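Local atomic coordinates of putative phenazine biosynthesis PhzC/PhzF protein (PDB entry 4DUN), a protein that is a PhzF-family protein that probably acts as an isomerase, perhaps in phenazine-type biosynthesis. Residues Leu174-Thr179 / Phe192-Asp197. Sequence-based numbering, arbitrary orientation.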
loop_
_atom_site.group_PDB
_atom_site.type_symbol
_atom_site.label_atom_id
_atom_site.label_comp_id
_atom_site.label_asym_id
_atom_site.label_seq_id
_atom_site.Cartn_x
_atom_site.Cartn_y
_atom_site.Cartn_z
ATOM N N LEU A 174 -12.056 16.850 -11.972
ATOM C CA LEU A 174 -11.736 15.772 -11.028
ATOM C C LEU A 174 -10.300 15.282 -11.249
ATOM O O LEU A 174 -9.497 15.251 -10.317
ATOM C CB LEU A 174 -12.737 14.593 -11.138
ATOM C CG LEU A 174 -12.416 13.334 -10.277
ATOM C CD1 LEU A 174 -12.525 13.618 -8.786
ATOM C CD2 LEU A 174 -13.335 12.177 -10.629
ATOM N N GLY A 175 -10.016 14.883 -12.476
ATOM C CA GLY A 175 -8.711 14.391 -12.885
ATOM C C GLY A 175 -8.179 15.141 -14.086
ATOM O O GLY A 175 -8.914 15.877 -14.754
ATOM N N ILE A 176 -6.894 14.956 -14.358
ATOM C CA ILE A 176 -6.209 15.587 -15.485
ATOM C C ILE A 176 -5.765 14.474 -16.416
ATOM O O ILE A 176 -4.971 13.612 -16.020
ATOM C CB ILE A 176 -5.007 16.481 -15.036
ATOM C CG1 ILE A 176 -5.379 17.473 -13.885
ATOM C CG2 ILE A 176 -4.340 17.173 -16.232
ATOM C CD1 ILE A 176 -6.528 18.512 -14.168
ATOM N N ILE A 177 -6.256 14.526 -17.657
ATOM C CA ILE A 177 -5.943 13.545 -18.683
ATOM C C ILE A 177 -5.013 14.164 -19.729
ATOM O O ILE A 177 -5.274 15.277 -20.204
ATOM C CB ILE A 177 -7.256 13.035 -19.367
ATOM C CG1 ILE A 177 -8.236 12.356 -18.370
ATOM C CG2 ILE A 177 -6.962 12.117 -20.586
ATOM C CD1 ILE A 177 -9.639 12.201 -18.943
ATOM N N ILE A 178 -3.968 13.426 -20.123
ATOM C CA ILE A 178 -3.126 13.804 -21.245
ATOM C C ILE A 178 -3.332 12.702 -22.292
ATOM O O ILE A 178 -3.452 11.536 -21.927
ATOM C CB ILE A 178 -1.642 14.087 -20.890
ATOM C CG1 ILE A 178 -0.952 12.845 -20.271
ATOM C CG2 ILE A 178 -1.511 15.338 -20.004
ATOM C CD1 ILE A 178 0.589 12.985 -20.094
ATOM N N THR A 179 -3.491 13.062 -23.569
ATOM C CA THR A 179 -3.782 12.043 -24.585
ATOM C C THR A 179 -3.085 12.377 -25.901
ATOM O O THR A 179 -2.793 13.540 -26.158
ATOM C CB THR A 179 -5.332 11.900 -24.770
ATOM O OG1 THR A 179 -5.618 10.782 -25.604
ATOM C CG2 THR A 179 -5.983 13.151 -25.367
ATOM N N PHE A 192 -4.111 11.615 -14.148
ATOM C CA PHE A 192 -3.535 12.089 -12.889
ATOM C C PHE A 192 -4.618 12.507 -11.898
ATOM O O PHE A 192 -5.560 13.234 -12.256
ATOM C CB PHE A 192 -2.548 13.254 -13.149
ATOM C CG PHE A 192 -1.464 12.849 -14.132
ATOM C CD1 PHE A 192 -0.408 12.034 -13.734
ATOM C CD2 PHE A 192 -1.529 13.241 -15.466
ATOM C CE1 PHE A 192 0.564 11.613 -14.653
ATOM C CE2 PHE A 192 -0.564 12.814 -16.385
ATOM C CZ PHE A 192 0.483 12.011 -15.966
ATOM N N CYS A 193 -4.460 12.040 -10.636
ATOM C CA CYS A 193 -5.349 12.296 -9.504
ATOM C C CYS A 193 -4.632 13.255 -8.547
ATOM O O CYS A 193 -3.869 12.801 -7.676
ATOM C CB CYS A 193 -5.732 10.986 -8.818
ATOM S SG CYS A 193 -6.255 9.685 -9.962
ATOM N N PRO A 194 -4.828 14.584 -8.733
ATOM C CA PRO A 194 -4.055 15.562 -7.951
ATOM C C PRO A 194 -4.259 15.492 -6.435
ATOM O O PRO A 194 -3.277 15.639 -5.703
ATOM C CB PRO A 194 -4.516 16.910 -8.524
ATOM C CG PRO A 194 -4.965 16.573 -9.937
ATOM C CD PRO A 194 -5.667 15.271 -9.744
ATOM N N GLU A 195 -5.489 15.223 -5.970
ATOM C CA GLU A 195 -5.751 15.169 -4.531
ATOM C C GLU A 195 -5.226 13.869 -3.921
ATOM O O GLU A 195 -4.927 13.842 -2.728
ATOM C CB GLU A 195 -7.240 15.376 -4.215
ATOM C CG GLU A 195 -7.690 16.821 -4.369
ATOM C CD GLU A 195 -7.099 17.834 -3.399
ATOM O OE1 GLU A 195 -6.798 17.464 -2.239
ATOM O OE2 GLU A 195 -6.957 19.012 -3.800
ATOM N N LEU A 196 -5.074 12.815 -4.740
ATOM C CA LEU A 196 -4.518 11.546 -4.290
ATOM C C LEU A 196 -2.978 11.541 -4.430
ATOM O O LEU A 196 -2.338 10.595 -3.959
ATOM C CB LEU A 196 -5.142 10.367 -5.075
ATOM C CG LEU A 196 -6.635 10.067 -4.822
ATOM C CD1 LEU A 196 -7.163 9.046 -5.820
ATOM C CD2 LEU A 196 -6.876 9.554 -3.396
ATOM N N ASP A 197 -2.384 12.595 -5.069
ATOM C CA ASP A 197 -0.934 12.715 -5.344
ATOM C C ASP A 197 -0.440 11.458 -6.113
ATOM O O ASP A 197 0.629 10.913 -5.829
ATOM C CB ASP A 197 -0.125 12.909 -4.041
ATOM C CG ASP A 197 0.050 14.339 -3.576
ATOM O OD1 ASP A 197 0.606 15.150 -4.348
ATOM O OD2 ASP A 197 -0.288 14.627 -2.403
#
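Ile176 and Phe192 form a hydrogen-bonded antiparallel pair at the open end of a beta hairpin made by strands 176-181 and 187-193. Ile176 N donates to Phe192 O at 3.0 Å, and Phe192 N returns a bond to Ile176 O at 2.9 Å; both are nearly straight, each donor lying in the plane of the carbonyl that accepts it. This closed pair sets both side chains on the same face of the sheet, with Ile176 CB 4.5 Å from Phe192 CB. The tight part of the contact grows from that face. Phe192 CG is anti to its carbonyl carbon (chi1 -56°), which places the ring next to Ile178. Ile178, with CG1 in the crowded position between backbone N and carbonyl carbon (chi1 60°), lays its CG1-CD1 end obliquely against the ring edge, both atoms 3.9 Å from Phe192 CE2 and CD1 in the ring plane. On the other flank, Ile176 CG1 reaches Pro194 CG at 4.1 Å, the two side chains crossing at about a right angle. Towards Leu174 the packing loosens. Gly175 CA still rests 3.4 Å from Phe192 O, but the exposed Leu174 turns its side chain away, close to a bound buffer molecule that may mark a pocket, and touches Pro194 CD through its backbone O alone, at 3.9 Å. The hairpin contact itself is structural packing. After Cys193 the chain turns away; exposed Glu195 to Asp197 do not touch 174-179, and Arg168 bonds to Pro194 O and forms a salt bridge with Asp197. Strand 147-150 runs parallel on the far side of 176-181, while helix 164-167 lies against the Ile176-Phe192 face, Leu167 touching Ile176 and Pro194, and Tyr164 touching Phe192.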